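Local atomic coordinates of heparin binding protein (PDB entry 1A7S), a protein that binds heparin, kills many Gram-negative bacteria and attracts monocytes and fibroblasts, as a neutrophil granule homologue of the serine proteases. Residues A[29-37]-A[101-110]. Residues are numbered along the deposited sequence; the frame is centred on the assembly and turned at random. Where two conformers were deposited one is given.
Sequences ALIHARFVM and LTSSVTILPL
Leu30 meets the loop 101-110 with both backbone and side chain. Its O accepts from Leu108 N at 2.9 Å, a bond only 3° from straight at the hydrogen, and Ile107 CA brings its hydrogen to the same oxygen as a CA-H...O contact. With CG anti to the backbone N (chi1 -172°), the Leu30 side chain turns into the loop: CD2 sits 3.8 Å from both Val105 CG1 and Ile107 CG1, and also against Thr106 O, 3.6 Å away. That oxygen is buried here and has no polar partner in the model. Ile107 CG2 sits over the face of the Ile31 carbonyl, 3.5 Å from its O. Leu108 CD2 rests on Ala29 CB at 3.8 Å, and Leu108 also touches Ala185 of strand 184-192 in the other sheet.

A second apolar patch forms where Leu110 CD2 lies 4.0 Å from both Ile31 CG2 and Met37 CE; the bend at the end of the Met37 chain (chi3 71°) brings that methyl round to it. Between the patches, one water donates to Ile31 O and to Leu108 O, 2.7 Å each. The looser, solvent side is at exposed Leu101, whose CD2 comes only to 4.2 Å from Leu30 CD2, and at Thr106, whose side chain starts away from the strand.

The loop follows strand 91-95 of the six-stranded barrel in this chymotrypsin-like fold and passes along the end of strand 23-32, Met37 of strand 35-38 reaching its far end. One direct and one water-bridged backbone link are consistent with a fixed register, and residues with branched aliphatic side chains account for most of the 436 Å² buried. Although 29-37 belongs to the region 20-44 that has antibiotic activity, this contact is apolar and backbone-mediated, with no salt bridge across it.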
ATOM      1  N   ALA A  29       1.864   1.363   3.938  1.00  7.01           N
ATOM      2  CA  ALA A  29       2.033   0.530   5.113  1.00  6.83           C
ATOM      3  C   ALA A  29       3.248   1.027   5.910  1.00  6.19           C
ATOM      4  O   ALA A  29       4.308   1.298   5.327  1.00  6.80           O
ATOM      5  CB  ALA A  29       2.318  -0.922   4.707  1.00  9.15           C
ATOM      6  N   LEU A  30       3.118   1.060   7.217  1.00  6.62           N
ATOM      7  CA  LEU A  30       4.277   1.316   8.060  1.00  6.91           C
ATOM      8  C   LEU A  30       5.160   0.074   7.990  1.00  6.69           C
ATOM      9  O   LEU A  30       4.711  -1.024   8.316  1.00  7.50           O
ATOM     10  CB  LEU A  30       3.805   1.548   9.518  1.00  7.42           C
ATOM     11  CG  LEU A  30       4.890   2.018  10.490  1.00  7.84           C
ATOM     12  CD1 LEU A  30       5.354   3.445  10.155  1.00  8.68           C
ATOM     13  CD2 LEU A  30       4.442   1.921  11.911  1.00  8.89           C
ATOM     14  N   ILE A  31       6.436   0.230   7.590  1.00  6.58           N
ATOM     15  CA  ILE A  31       7.365  -0.905   7.477  1.00  6.64           C
ATOM     16  C   ILE A  31       8.563  -0.782   8.382  1.00  8.01           C
ATOM     17  O   ILE A  31       9.432  -1.688   8.433  1.00  8.09           O
ATOM     18  CB  ILE A  31       7.825  -1.145   6.032  1.00  7.63           C
ATOM     19  CG1 ILE A  31       8.524   0.073   5.412  1.00  7.30           C
ATOM     20  CG2 ILE A  31       6.616  -1.581   5.179  1.00  7.96           C
ATOM     21  CD1 ILE A  31       9.513  -0.267   4.319  1.00  8.11           C
ATOM     22  N   HIS A  32       8.624   0.264   9.177  1.00  7.41           N
ATOM     23  CA  HIS A  32       9.714   0.606  10.087  1.00  7.62           C
ATOM     24  C   HIS A  32       9.168   1.780  10.897  1.00  8.42           C
ATOM     25  O   HIS A  32       8.260   2.481  10.472  1.00  8.68           O
ATOM     26  CB  HIS A  32      10.937   1.044   9.243  1.00  7.35           C
ATOM     27  CG  HIS A  32      12.164   1.453  10.021  1.00  8.83           C
ATOM     28  ND1 HIS A  32      13.304   0.753  10.225  1.00 10.95           N
ATOM     29  CD2 HIS A  32      12.410   2.594  10.576  1.00  8.44           C
ATOM     30  CE1 HIS A  32      14.144   1.506  10.959  1.00  9.84           C
ATOM     31  NE2 HIS A  32      13.546   2.671  11.162  1.00 11.97           N
ATOM     32  N   ALA A  33       9.662   1.960  12.132  1.00 10.16           N
ATOM     33  CA  ALA A  33       9.173   3.036  12.924  1.00 10.68           C
ATOM     34  C   ALA A  33       9.167   4.383  12.264  1.00 10.46           C
ATOM     35  O   ALA A  33       8.342   5.254  12.561  1.00 11.61           O
ATOM     36  CB  ALA A  33       9.980   3.111  14.256  1.00 13.75           C
ATOM     37  N   ARG A  34      10.024   4.681  11.359  1.00  9.81           N
ATOM     38  CA  ARG A  34      10.296   5.877  10.643  1.00 10.55           C
ATOM     39  C   ARG A  34       9.929   5.896   9.188  1.00  8.59           C
ATOM     40  O   ARG A  34      10.130   6.917   8.509  1.00  8.91           O
ATOM     41  CB  ARG A  34      11.766   6.355  10.838  1.00 13.23           C
ATOM     42  CG  ARG A  34      12.062   7.784  10.643  1.00 20.61           C
ATOM     43  CD  ARG A  34      13.565   8.044  10.910  1.00 22.60           C
ATOM     44  NE  ARG A  34      13.958   7.741  12.253  1.00 22.64           N
ATOM     45  CZ  ARG A  34      14.013   8.641  13.254  1.00 23.80           C
ATOM     46  NH1 ARG A  34      13.475   9.853  13.106  1.00 20.13           N
ATOM     47  NH2 ARG A  34      14.508   8.323  14.473  1.00 27.10           N
ATOM     48  N   PHE A  35       9.369   4.809   8.619  1.00  8.00           N
ATOM     49  CA  PHE A  35       9.148   4.758   7.205  1.00  7.87           C
ATOM     50  C   PHE A  35       7.837   4.040   6.826  1.00  6.89           C
ATOM     51  O   PHE A  35       7.499   2.991   7.336  1.00  8.01           O
ATOM     52  CB  PHE A  35      10.277   3.996   6.426  1.00  7.79           C
ATOM     53  CG  PHE A  35      11.616   4.726   6.454  1.00  8.79           C
ATOM     54  CD1 PHE A  35      12.478   4.467   7.514  1.00  9.69           C
ATOM     55  CD2 PHE A  35      12.002   5.538   5.451  1.00  9.50           C
ATOM     56  CE1 PHE A  35      13.722   5.076   7.518  1.00 10.84           C
ATOM     57  CE2 PHE A  35      13.213   6.182   5.446  1.00 10.57           C
ATOM     58  CZ  PHE A  35      14.082   5.934   6.513  1.00 11.63           C
ATOM     59  N   VAL A  36       7.165   4.669   5.871  1.00  7.45           N
ATOM     60  CA  VAL A  36       5.990   4.146   5.201  1.00  7.04           C
ATOM     61  C   VAL A  36       6.313   3.794   3.768  1.00  6.69           C
ATOM     62  O   VAL A  36       6.945   4.560   3.030  1.00  8.38           O
ATOM     63  CB  VAL A  36       4.821   5.150   5.278  1.00  7.61           C
ATOM     64  CG1 VAL A  36       3.692   4.822   4.298  1.00  8.28           C
ATOM     65  CG2 VAL A  36       4.215   5.054   6.754  1.00  7.96           C
ATOM     66  N   MET A  37       5.878   2.593   3.368  1.00  6.50           N
ATOM     67  CA  MET A  37       6.046   2.096   1.980  1.00  6.76           C
ATOM     68  C   MET A  37       4.734   2.335   1.211  1.00  6.51           C
ATOM     69  O   MET A  37       3.654   1.995   1.693  1.00  7.35           O
ATOM     70  CB  MET A  37       6.347   0.595   2.013  1.00  6.79           C
ATOM     71  CG  MET A  37       6.518  -0.023   0.648  1.00  8.14           C
ATOM     72  SD  MET A  37       7.144  -1.724   0.728  1.00  8.67           S
ATOM     73  CE  MET A  37       5.713  -2.605   1.387  1.00  9.05           C
ATOM     74  N   LEU A 101       4.463   2.494  18.538  1.00 12.42           N
ATOM     75  CA  LEU A 101       3.778   1.193  18.241  1.00 12.64           C
ATOM     76  C   LEU A 101       2.707   1.042  19.304  1.00 12.45           C
ATOM     77  O   LEU A 101       2.970   0.961  20.481  1.00 16.04           O
ATOM     78  CB  LEU A 101       4.773   0.044  18.207  1.00 14.04           C
ATOM     79  CG  LEU A 101       5.959   0.320  17.216  1.00 15.66           C
ATOM     80  CD1 LEU A 101       6.937  -0.798  17.279  1.00 19.83           C
ATOM     81  CD2 LEU A 101       5.389   0.572  15.816  1.00 18.31           C
ATOM     82  N   THR A 102       1.454   0.963  18.872  1.00 11.86           N
ATOM     83  CA  THR A 102       0.303   0.884  19.732  1.00 11.86           C
ATOM     84  C   THR A 102      -0.613  -0.201  19.195  1.00 12.34           C
ATOM     85  O   THR A 102      -0.360  -0.793  18.174  1.00 12.26           O
ATOM     86  CB  THR A 102      -0.474   2.223  19.753  1.00 13.26           C
ATOM     87  OG1 THR A 102      -1.021   2.392  18.433  1.00 12.00           O
ATOM     88  CG2 THR A 102       0.443   3.401  19.999  1.00 15.00           C
ATOM     89  N   SER A 103      -1.740  -0.388  19.908  1.00 13.40           N
ATOM     90  CA  SER A 103      -2.683  -1.402  19.386  1.00 13.88           C
ATOM     91  C   SER A 103      -3.248  -0.976  18.041  1.00 10.95           C
ATOM     92  O   SER A 103      -3.751  -1.844  17.289  1.00 12.61           O
ATOM     93  CB  SER A 103      -3.782  -1.560  20.458  1.00 16.12           C
ATOM     94  OG  SER A 103      -4.441  -0.328  20.646  1.00 18.33           O
ATOM     95  N   SER A 104      -3.162   0.302  17.676  1.00 10.39           N
ATOM     96  CA  SER A 104      -3.735   0.721  16.355  1.00  9.99           C
ATOM     97  C   SER A 104      -2.668   1.015  15.298  1.00  8.20           C
ATOM     98  O   SER A 104      -3.063   1.336  14.190  1.00  8.53           O
ATOM     99  CB  SER A 104      -4.563   2.017  16.560  1.00 10.76           C
ATOM    100  OG  SER A 104      -5.655   1.801  17.388  0.50 15.40           O
ATOM    101  N   VAL A 105      -1.403   0.937  15.677  1.00  8.36           N
ATOM    102  CA  VAL A 105      -0.294   1.264  14.756  1.00  8.40           C
ATOM    103  C   VAL A 105       0.802   0.205  14.962  1.00  9.28           C
ATOM    104  O   VAL A 105       1.461   0.131  16.011  1.00 10.19           O
ATOM    105  CB  VAL A 105       0.248   2.655  15.007  1.00  9.10           C
ATOM    106  CG1 VAL A 105       1.475   2.925  14.121  1.00 10.23           C
ATOM    107  CG2 VAL A 105      -0.807   3.742  14.754  1.00 10.81           C
ATOM    108  N   THR A 106       1.009  -0.599  13.916  1.00  8.44           N
ATOM    109  CA  THR A 106       2.009  -1.647  13.943  1.00  8.42           C
ATOM    110  C   THR A 106       2.782  -1.643  12.611  1.00  7.36           C
ATOM    111  O   THR A 106       2.381  -1.013  11.638  1.00  9.06           O
ATOM    112  CB  THR A 106       1.296  -3.064  14.025  1.00 10.32           C
ATOM    113  OG1 THR A 106       0.544  -3.226  12.817  1.00 11.78           O
ATOM    114  CG2 THR A 106       0.484  -3.211  15.241  1.00 12.94           C
ATOM    115  N   ILE A 107       3.901  -2.343  12.631  1.00  7.71           N
ATOM    116  CA  ILE A 107       4.774  -2.465  11.475  1.00  6.79           C
ATOM    117  C   ILE A 107       4.417  -3.761  10.742  1.00  7.75           C
ATOM    118  O   ILE A 107       4.301  -4.842  11.307  1.00 10.59           O
ATOM    119  CB  ILE A 107       6.248  -2.474  11.914  1.00  7.52           C
ATOM    120  CG1 ILE A 107       6.639  -1.102  12.483  1.00 10.01           C
ATOM    121  CG2 ILE A 107       7.184  -2.968  10.836  1.00  9.17           C
ATOM    122  CD1 ILE A 107       7.980  -1.129  13.250  1.00 10.25           C
ATOM    123  N   LEU A 108       4.348  -3.656   9.415  1.00  6.80           N
ATOM    124  CA  LEU A 108       4.096  -4.794   8.537  1.00  6.87           C
ATOM    125  C   LEU A 108       5.458  -5.359   8.065  1.00  6.61           C
ATOM    126  O   LEU A 108       6.225  -4.627   7.464  1.00  7.61           O
ATOM    127  CB  LEU A 108       3.338  -4.303   7.290  1.00  7.28           C
ATOM    128  CG  LEU A 108       2.975  -5.361   6.253  1.00  7.75           C
ATOM    129  CD1 LEU A 108       2.107  -6.439   6.835  1.00  9.96           C
ATOM    130  CD2 LEU A 108       2.273  -4.706   5.073  1.00  8.82           C
ATOM    131  N   PRO A 109       5.725  -6.628   8.328  1.00  7.03           N
ATOM    132  CA  PRO A 109       7.010  -7.216   7.926  1.00  7.52           C
ATOM    133  C   PRO A 109       7.097  -7.489   6.436  1.00  6.36           C
ATOM    134  O   PRO A 109       6.090  -7.640   5.741  1.00  6.98           O
ATOM    135  CB  PRO A 109       7.048  -8.568   8.704  1.00  9.01           C
ATOM    136  CG  PRO A 109       5.685  -8.835   9.136  1.00 16.24           C
ATOM    137  CD  PRO A 109       4.936  -7.539   9.174  1.00  8.78           C
ATOM    138  N   LEU A 110       8.334  -7.548   5.969  1.00  6.97           N
ATOM    139  CA  LEU A 110       8.653  -7.681   4.562  1.00  7.01           C
ATOM    140  C   LEU A 110       9.189  -9.064   4.235  1.00  6.96           C
ATOM    141  O   LEU A 110       9.837  -9.694   5.053  1.00  7.61           O
ATOM    142  CB  LEU A 110       9.754  -6.661   4.186  1.00  8.24           C
ATOM    143  CG  LEU A 110       9.452  -5.199   4.443  1.00  8.57           C
ATOM    144  CD1 LEU A 110      10.707  -4.353   4.262  1.00 13.59           C
ATOM    145  CD2 LEU A 110       8.381  -4.702   3.436  1.00 13.63           C
TER
HETATM  146  O   HOH W   1       8.834  -4.299   8.183  1.00  8.61           O